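PDB 1IPA: RNA 2'-o-ribose methyltransferase from Thermus thermophilus, which probably methylates the 2'-hydroxyl of ribose in RNA, as a knotted SPOUT-class methyltransferase of the TrmH family with an eL30-like domain for substrate binding. Local coordinates for residues G33-L41 with E60-L68; I45-W53 with G95-P103. All coordinates share one frame; numbering follows the deposited sequence.

Interaction 1: residues G33-L41 with E60-L68; sequences GAREIERAL and EEQQVYAAL
Ala-34 and Val-64 meet where two helices of the eL30-like alpha/beta domain lie almost side by side. Helices 34-41 and 60-66 run in similar directions, 30° apart with axes 9.4 Å from each other at closest, and both rest on the same face of the mixed sheet. The CB of Ala-34 points toward helix 60-66 and sits against Glu-61 CG at 3.5 Å, with Glu-60 CG close by. Val-64 comes from the other helix and straddles this first turn. With its CG1 trans to the backbone N (chi1 178°), CG2 is left to rest on Ala-34 O at 3.4 Å, the same oxygen that accepts the helical bond from Glu-38 N, while CG1 reaches Ile-37 CG2 at 4.0 Å. Replacing Val-64 with an alanine would probably open a gap over the Ala-34 carbonyl and leave Ile-37 CG2 without its mate across the helices.

On the sheet side, Val-64 touches Leu-96 of strand 96-101, and Glu-61 turns its OE1 to the backbone N of Gly-95 there. On the outer side the polar chains of the two helices pass without pairing across the contact. Arg-35 crosses Glu-60 at about a right angle, its CD 3.5 Å from Glu-60 OE2, but the guanidinium and carboxylate planes are 43° apart and the charged atoms do not touch; the arginine instead uses NE for a salt bridge to Glu-38 OE1 in its own helix, 2.9 Å long. At the far end Leu-41 and the poorly ordered Leu-68 cross roughly perpendicular, Leu-41 CD1 to Leu-68 CD2 at 4.2 Å.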
loop_
_atom_site.group_PDB
_atom_site.type_symbol
_atom_site.label_atom_id
_atom_site.label_comp_id
_atom_site.label_asym_id
_atom_site.label_seq_id
_atom_site.Cartn_x
_atom_site.Cartn_y
_atom_site.Cartn_z
ATOM N N GLY A 33 -11.573 10.101 -1.671
ATOM C CA GLY A 33 -11.472 10.290 -0.237
ATOM C C GLY A 33 -10.682 11.513 0.179
ATOM O O GLY A 33 -9.571 11.746 -0.308
ATOM N N ALA A 34 -11.248 12.284 1.101
ATOM C CA ALA A 34 -10.615 13.499 1.596
ATOM C C ALA A 34 -9.259 13.268 2.257
ATOM O O ALA A 34 -8.338 14.085 2.107
ATOM C CB ALA A 34 -11.543 14.202 2.565
ATOM N N ARG A 35 -9.121 12.171 2.996
ATOM C CA ARG A 35 -7.837 11.919 3.644
ATOM C C ARG A 35 -6.796 11.459 2.624
ATOM O O ARG A 35 -5.657 11.925 2.646
ATOM C CB ARG A 35 -7.964 10.885 4.769
ATOM C CG ARG A 35 -6.755 10.905 5.701
ATOM C CD ARG A 35 -6.619 12.282 6.333
ATOM N NE ARG A 35 -5.238 12.698 6.555
ATOM C CZ ARG A 35 -4.519 12.422 7.642
ATOM N NH1 ARG A 35 -5.042 11.713 8.640
ATOM N NH2 ARG A 35 -3.271 12.872 7.737
ATOM N N GLU A 36 -7.186 10.547 1.735
ATOM C CA GLU A 36 -6.268 10.071 0.705
ATOM C C GLU A 36 -5.792 11.263 -0.125
ATOM O O GLU A 36 -4.608 11.405 -0.391
ATOM C CB GLU A 36 -6.949 9.053 -0.213
ATOM C CG GLU A 36 -7.288 7.723 0.444
ATOM C CD GLU A 36 -8.309 7.864 1.561
ATOM O OE1 GLU A 36 -9.122 8.816 1.518
ATOM O OE2 GLU A 36 -8.308 7.013 2.475
ATOM N N ILE A 37 -6.723 12.124 -0.523
ATOM C CA ILE A 37 -6.376 13.302 -1.308
ATOM C C ILE A 37 -5.395 14.189 -0.541
ATOM O O ILE A 37 -4.425 14.697 -1.110
ATOM C CB ILE A 37 -7.638 14.122 -1.668
ATOM C CG1 ILE A 37 -8.465 13.366 -2.711
ATOM C CG2 ILE A 37 -7.247 15.494 -2.168
ATOM C CD1 ILE A 37 -9.845 13.937 -2.953
ATOM N N GLU A 38 -5.628 14.362 0.754
ATOM C CA GLU A 38 -4.743 15.197 1.556
ATOM C C GLU A 38 -3.335 14.633 1.639
ATOM O O GLU A 38 -2.360 15.354 1.425
ATOM C CB GLU A 38 -5.290 15.374 2.962
ATOM C CG GLU A 38 -4.509 16.389 3.757
ATOM C CD GLU A 38 -5.034 16.535 5.155
ATOM O OE1 GLU A 38 -5.046 15.513 5.874
ATOM O OE2 GLU A 38 -5.434 17.664 5.532
ATOM N N ARG A 39 -3.223 13.345 1.953
ATOM C CA ARG A 39 -1.913 12.709 2.040
ATOM C C ARG A 39 -1.177 12.837 0.711
ATOM O O ARG A 39 0.044 12.960 0.680
ATOM C CB ARG A 39 -2.053 11.236 2.406
ATOM C CG ARG A 39 -2.656 10.992 3.772
ATOM C CD ARG A 39 -3.072 9.528 3.933
ATOM N NE ARG A 39 -3.760 9.280 5.199
ATOM C CZ ARG A 39 -3.162 9.290 6.384
ATOM N NH1 ARG A 39 -1.861 9.534 6.464
ATOM N NH2 ARG A 39 -3.865 9.068 7.489
ATOM N N ALA A 40 -1.923 12.818 -0.389
ATOM C CA ALA A 40 -1.314 12.939 -1.707
ATOM C C ALA A 40 -0.720 14.332 -1.863
ATOM O O ALA A 40 0.364 14.499 -2.423
ATOM C CB ALA A 40 -2.346 12.666 -2.796
ATOM N N LEU A 41 -1.435 15.328 -1.358
ATOM C CA LEU A 41 -0.974 16.711 -1.420
ATOM C C LEU A 41 0.270 16.850 -0.556
ATOM O O LEU A 41 1.242 17.497 -0.946
ATOM C CB LEU A 41 -2.076 17.650 -0.929
ATOM C CG LEU A 41 -3.240 17.762 -1.920
ATOM C CD1 LEU A 41 -4.372 18.607 -1.332
ATOM C CD2 LEU A 41 -2.718 18.367 -3.225
ATOM N N GLU A 60 -14.675 16.946 7.179
ATOM C CA GLU A 60 -13.324 16.635 6.736
ATOM C C GLU A 60 -13.161 16.939 5.253
ATOM O O GLU A 60 -12.200 17.589 4.850
ATOM C CB GLU A 60 -12.992 15.169 7.018
ATOM C CG GLU A 60 -11.662 14.724 6.432
ATOM C CD GLU A 60 -11.174 13.406 7.003
ATOM O OE1 GLU A 60 -12.018 12.534 7.316
ATOM O OE2 GLU A 60 -9.940 13.238 7.127
ATOM N N GLU A 61 -14.105 16.473 4.444
ATOM C CA GLU A 61 -14.053 16.726 3.013
ATOM C C GLU A 61 -14.103 18.223 2.738
ATOM O O GLU A 61 -13.577 18.702 1.736
ATOM C CB GLU A 61 -15.220 16.031 2.315
ATOM C CG GLU A 61 -15.005 14.553 2.119
ATOM C CD GLU A 61 -16.272 13.832 1.727
ATOM O OE1 GLU A 61 -16.189 12.660 1.319
ATOM O OE2 GLU A 61 -17.356 14.435 1.834
ATOM N N GLN A 62 -14.730 18.960 3.648
ATOM C CA GLN A 62 -14.857 20.404 3.509
ATOM C C GLN A 62 -13.531 21.127 3.765
ATOM O O GLN A 62 -13.190 22.074 3.054
ATOM C CB GLN A 62 -15.934 20.926 4.469
ATOM C CG GLN A 62 -16.486 22.297 4.101
ATOM C CD GLN A 62 -17.230 22.294 2.768
ATOM O OE1 GLN A 62 -18.196 21.543 2.580
ATOM N NE2 GLN A 62 -16.785 23.139 1.837
ATOM N N GLN A 63 -12.782 20.690 4.774
ATOM C CA GLN A 63 -11.507 21.334 5.062
ATOM C C GLN A 63 -10.450 20.960 4.029
ATOM O O GLN A 63 -9.518 21.726 3.793
ATOM C CB GLN A 63 -11.024 21.010 6.487
ATOM C CG GLN A 63 -10.749 19.543 6.809
ATOM C CD GLN A 63 -9.331 19.098 6.465
ATOM O OE1 GLN A 63 -8.388 19.886 6.510
ATOM N NE2 GLN A 63 -9.176 17.820 6.147
ATOM N N VAL A 64 -10.592 19.789 3.412
ATOM C CA VAL A 64 -9.644 19.377 2.383
ATOM C C VAL A 64 -9.975 20.183 1.135
ATOM O O VAL A 64 -9.082 20.657 0.436
ATOM C CB VAL A 64 -9.753 17.876 2.035
ATOM C CG1 VAL A 64 -8.778 17.536 0.916
ATOM C CG2 VAL A 64 -9.445 17.035 3.253
ATOM N N TYR A 65 -11.270 20.331 0.872
ATOM C CA TYR A 65 -11.751 21.087 -0.278
ATOM C C TYR A 65 -11.269 22.527 -0.147
ATOM O O TYR A 65 -10.821 23.136 -1.120
ATOM C CB TYR A 65 -13.280 21.062 -0.322
ATOM C CG TYR A 65 -13.895 21.727 -1.543
ATOM C CD1 TYR A 65 -15.275 21.933 -1.622
ATOM C CD2 TYR A 65 -13.108 22.127 -2.626
ATOM C CE1 TYR A 65 -15.856 22.519 -2.748
ATOM C CE2 TYR A 65 -13.677 22.714 -3.758
ATOM C CZ TYR A 65 -15.052 22.905 -3.811
ATOM O OH TYR A 65 -15.623 23.471 -4.929
ATOM N N ALA A 66 -11.367 23.066 1.062
ATOM C CA ALA A 66 -10.931 24.430 1.316
ATOM C C ALA A 66 -9.450 24.594 0.988
ATOM O O ALA A 66 -9.062 25.523 0.283
ATOM C CB ALA A 66 -11.184 24.793 2.771
ATOM N N ALA A 67 -8.632 23.677 1.493
ATOM C CA ALA A 67 -7.188 23.723 1.281
ATOM C C ALA A 67 -6.734 23.305 -0.115
ATOM O O ALA A 67 -5.851 22.454 -0.256
ATOM C CB ALA A 67 -6.489 22.860 2.324
ATOM N N LEU A 68 -7.319 23.908 -1.144
ATOM C CA LEU A 68 -6.944 23.580 -2.515
ATOM C C LEU A 68 -6.370 24.793 -3.256
ATOM O O LEU A 68 -6.389 25.906 -2.679
ATOM C CB LEU A 68 -8.155 23.029 -3.272
ATOM C CG LEU A 68 -8.770 21.732 -2.732
ATOM C CD1 LEU A 68 -9.942 21.337 -3.611
ATOM C CD2 LEU A 68 -7.733 20.618 -2.707
#

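Interaction 2: residues I45-W53 with G95-P103; sequences IELEQALVW and GLIALARMP
Glu-46 O takes the backbone N-H of Arg-101 at 2.9 Å, the first of six backbone bonds that zip the two strands together. Water 1 extends the ladder past this bond: it accepts from Glu-46 N and donates to Arg-101 O at 2.7 Å. Next come Glu-48 N and Gln-49 O, both satisfied by Leu-99, through its O and N respectively; two consecutive residues facing one make a beta bulge in strand 47-53. Further on, Leu-51 N bonds Ile-97 O at 2.8 Å, whereas the return bond from Ile-97 N to Leu-51 O is longer, 3.3 Å, its donor tilted 29° from the carbonyl plane. Leu-96 CD1 also leans on that carbonyl oxygen, 3.2 Å from Leu-51 O. Trp-53 N closes the row on Gly-95 O.

These are central antiparallel neighbours in the mixed sheet of the eL30-like domain, and the other edge of 47-53 is bonded to strand 75-79 through Glu-48, Ala-50 and Val-52. Leu-47, Leu-96 and Ala-98 pack against helix 34-42, while Ala-100 on the same face touches Phe-29 and Ile-31 of strand 28-32; Gln-49, Leu-51 and Leu-99 face helix 9-15.

Gln-49 has its CG wedged between backbone N and carbonyl carbon (chi1 65°), which lays CG on Leu-99 CB at 3.5 Å; its OE1 is taken by Arg-10 NH2. Glu-48 OE2 lies at the edge of the Arg-101 guanidinium, 4.1 Å from NE and too far for a salt bridge, with the planes 89° apart. Its carboxylate is instead paired through OE1 with Arg-28 NE.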
loop_
_atom_site.group_PDB
_atom_site.type_symbol
_atom_site.label_atom_id
_atom_site.label_comp_id
_atom_site.label_asym_id
_atom_site.label_seq_id
_atom_site.Cartn_x
_atom_site.Cartn_y
_atom_site.Cartn_z
ATOM N N ILE A 45 2.120 15.332 -4.699
ATOM C CA ILE A 45 1.348 14.965 -5.882
ATOM C C ILE A 45 0.505 16.142 -6.368
ATOM O O ILE A 45 -0.243 16.748 -5.594
ATOM C CB ILE A 45 0.432 13.757 -5.572
ATOM C CG1 ILE A 45 1.297 12.520 -5.341
ATOM C CG2 ILE A 45 -0.538 13.513 -6.702
ATOM C CD1 ILE A 45 0.522 11.323 -4.894
ATOM N N GLU A 46 0.629 16.466 -7.650
ATOM C CA GLU A 46 -0.124 17.573 -8.226
ATOM C C GLU A 46 -1.513 17.110 -8.650
ATOM O O GLU A 46 -1.680 16.027 -9.223
ATOM C CB GLU A 46 0.602 18.145 -9.446
ATOM C CG GLU A 46 2.110 18.295 -9.268
ATOM C CD GLU A 46 2.773 18.979 -10.451
ATOM O OE1 GLU A 46 2.624 20.212 -10.581
ATOM O OE2 GLU A 46 3.433 18.283 -11.256
ATOM N N LEU A 47 -2.506 17.943 -8.357
ATOM C CA LEU A 47 -3.891 17.661 -8.703
ATOM C C LEU A 47 -4.289 18.535 -9.888
ATOM O O LEU A 47 -3.754 19.626 -10.056
ATOM C CB LEU A 47 -4.789 17.978 -7.501
ATOM C CG LEU A 47 -5.185 16.852 -6.536
ATOM C CD1 LEU A 47 -4.108 15.775 -6.440
ATOM C CD2 LEU A 47 -5.490 17.470 -5.186
ATOM N N GLU A 48 -5.208 18.060 -10.719
ATOM C CA GLU A 48 -5.652 18.862 -11.856
ATOM C C GLU A 48 -7.102 19.291 -11.691
ATOM O O GLU A 48 -7.482 20.388 -12.096
ATOM C CB GLU A 48 -5.471 18.103 -13.163
ATOM C CG GLU A 48 -4.030 17.744 -13.429
ATOM C CD GLU A 48 -3.775 17.386 -14.872
ATOM O OE1 GLU A 48 -4.582 16.621 -15.437
ATOM O OE2 GLU A 48 -2.764 17.870 -15.431
ATOM N N GLN A 49 -7.913 18.427 -11.098
ATOM C CA GLN A 49 -9.302 18.772 -10.867
ATOM C C GLN A 49 -9.919 17.971 -9.735
ATOM O O GLN A 49 -9.450 16.887 -9.397
ATOM C CB GLN A 49 -10.130 18.605 -12.144
ATOM C CG GLN A 49 -10.256 17.204 -12.671
ATOM C CD GLN A 49 -11.093 17.163 -13.933
ATOM O OE1 GLN A 49 -10.865 17.937 -14.861
ATOM N NE2 GLN A 49 -12.065 16.260 -13.978
ATOM N N ALA A 50 -10.969 18.527 -9.142
ATOM C CA ALA A 50 -11.657 17.871 -8.048
ATOM C C ALA A 50 -13.145 17.796 -8.315
ATOM O O ALA A 50 -13.758 18.772 -8.738
ATOM C CB ALA A 50 -11.405 18.621 -6.749
ATOM N N LEU A 51 -13.724 16.628 -8.078
ATOM C CA LEU A 51 -15.154 16.448 -8.257
ATOM C C LEU A 51 -15.773 16.545 -6.871
ATOM O O LEU A 51 -15.165 16.114 -5.888
ATOM C CB LEU A 51 -15.456 15.090 -8.894
ATOM C CG LEU A 51 -15.330 15.035 -10.419
ATOM C CD1 LEU A 51 -13.924 15.407 -10.864
ATOM C CD2 LEU A 51 -15.690 13.638 -10.889
ATOM N N VAL A 52 -16.975 17.114 -6.800
ATOM C CA VAL A 52 -17.674 17.307 -5.534
ATOM C C VAL A 52 -19.141 16.891 -5.581
ATOM O O VAL A 52 -19.850 17.222 -6.525
ATOM C CB VAL A 52 -17.615 18.783 -5.126
ATOM C CG1 VAL A 52 -18.313 18.990 -3.790
ATOM C CG2 VAL A 52 -16.170 19.243 -5.069
ATOM N N TRP A 53 -19.584 16.167 -4.555
ATOM C CA TRP A 53 -20.972 15.709 -4.433
ATOM C C TRP A 53 -21.896 16.928 -4.408
ATOM O O TRP A 53 -21.723 17.840 -3.592
ATOM C CB TRP A 53 -21.122 14.906 -3.133
ATOM C CG TRP A 53 -22.525 14.516 -2.688
ATOM C CD1 TRP A 53 -22.980 14.450 -1.389
ATOM C CD2 TRP A 53 -23.613 14.058 -3.508
ATOM N NE1 TRP A 53 -24.273 13.980 -1.355
ATOM C CE2 TRP A 53 -24.686 13.731 -2.639
ATOM C CE3 TRP A 53 -23.786 13.890 -4.886
ATOM C CZ2 TRP A 53 -25.908 13.247 -3.108
ATOM C CZ3 TRP A 53 -25.005 13.408 -5.353
ATOM C CH2 TRP A 53 -26.050 13.092 -4.465
ATOM N N GLY A 95 -17.383 11.977 -1.184
ATOM C CA GLY A 95 -18.043 13.106 -1.810
ATOM C C GLY A 95 -17.020 13.942 -2.544
ATOM O O GLY A 95 -17.360 14.898 -3.243
ATOM N N LEU A 96 -15.757 13.558 -2.391
ATOM C CA LEU A 96 -14.656 14.273 -3.016
ATOM C C LEU A 96 -13.673 13.311 -3.658
ATOM O O LEU A 96 -13.058 12.491 -2.971
ATOM C CB LEU A 96 -13.934 15.122 -1.971
ATOM C CG LEU A 96 -12.875 16.096 -2.483
ATOM C CD1 LEU A 96 -13.540 17.177 -3.330
ATOM C CD2 LEU A 96 -12.146 16.719 -1.294
ATOM N N ILE A 97 -13.544 13.409 -4.978
ATOM C CA ILE A 97 -12.629 12.573 -5.754
ATOM C C ILE A 97 -11.788 13.506 -6.601
ATOM O O ILE A 97 -12.323 14.414 -7.235
ATOM C CB ILE A 97 -13.367 11.638 -6.726
ATOM C CG1 ILE A 97 -14.267 10.667 -5.967
ATOM C CG2 ILE A 97 -12.350 10.884 -7.568
ATOM C CD1 ILE A 97 -15.002 9.688 -6.882
ATOM N N ALA A 98 -10.481 13.285 -6.638
ATOM C CA ALA A 98 -9.628 14.158 -7.420
ATOM C C ALA A 98 -8.920 13.456 -8.563
ATOM O O ALA A 98 -8.793 12.230 -8.584
ATOM C CB ALA A 98 -8.613 14.820 -6.514
ATOM N N LEU A 99 -8.486 14.249 -9.532
ATOM C CA LEU A 99 -7.743 13.737 -10.669
ATOM C C LEU A 99 -6.320 14.156 -10.362
ATOM O O LEU A 99 -6.053 15.339 -10.146
ATOM C CB LEU A 99 -8.201 14.399 -11.971
ATOM C CG LEU A 99 -7.439 14.003 -13.240
ATOM C CD1 LEU A 99 -7.588 12.494 -13.470
ATOM C CD2 LEU A 99 -7.969 14.780 -14.443
ATOM N N ALA A 100 -5.402 13.201 -10.345
ATOM C CA ALA A 100 -4.021 13.518 -10.031
ATOM C C ALA A 100 -3.063 13.194 -11.165
ATOM O O ALA A 100 -3.350 12.362 -12.018
ATOM C CB ALA A 100 -3.605 12.769 -8.777
ATOM N N ARG A 101 -1.920 13.870 -11.156
ATOM C CA ARG A 101 -0.865 13.665 -12.139
ATOM C C ARG A 101 0.059 12.587 -11.568
ATOM O O ARG A 101 0.520 12.709 -10.438
ATOM C CB ARG A 101 -0.068 14.956 -12.313
ATOM C CG ARG A 101 -0.210 15.643 -13.653
ATOM C CD ARG A 101 0.764 15.087 -14.691
ATOM N NE ARG A 101 0.756 15.908 -15.900
ATOM C CZ ARG A 101 1.556 15.722 -16.946
ATOM N NH1 ARG A 101 2.439 14.734 -16.945
ATOM N NH2 ARG A 101 1.479 16.537 -17.990
ATOM N N MET A 102 0.328 11.534 -12.332
ATOM C CA MET A 102 1.220 10.485 -11.853
ATOM C C MET A 102 2.620 11.095 -11.661
ATOM O O MET A 102 3.268 11.501 -12.616
ATOM C CB MET A 102 1.260 9.334 -12.860
ATOM C CG MET A 102 1.803 8.033 -12.317
ATOM S SD MET A 102 1.779 6.719 -13.536
ATOM C CE MET A 102 0.159 6.133 -13.330
ATOM N N PRO A 103 3.088 11.170 -10.408
ATOM C CA PRO A 103 4.381 11.714 -9.978
ATOM C C PRO A 103 5.604 11.408 -10.839
ATOM O O PRO A 103 5.590 10.506 -11.681
ATOM C CB PRO A 103 4.529 11.156 -8.570
ATOM C CG PRO A 103 3.116 11.178 -8.075
ATOM C CD PRO A 103 2.355 10.613 -9.256
HETATM O O HOH W 1 2.111 14.517 -9.293
#

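Overall arrangement
After its first two helices and strand 28-32 the chain enters helix 34-42, turns into strand 47-53, passes into helix 59-66, and after strand 75-79 and helix 81-87 returns along strand 96-101. Interaction 1 closes the shorter loop, helix to helix, with strand 47-53 in the loop between them. Interaction 2 closes the longer one, strand to strand, and the two cross because their segments alternate. Leu-41 packs on Leu-47 and Ile-37 on Leu-96, tying helix 34-42 to the sheet; Ala-40 O and Ile-45 N, a probable hydrogen bond, join the helix end to the turn before strand 47-53. With centres 10 Å apart, both belong to the N-terminal domain, whose family is assigned to substrate binding.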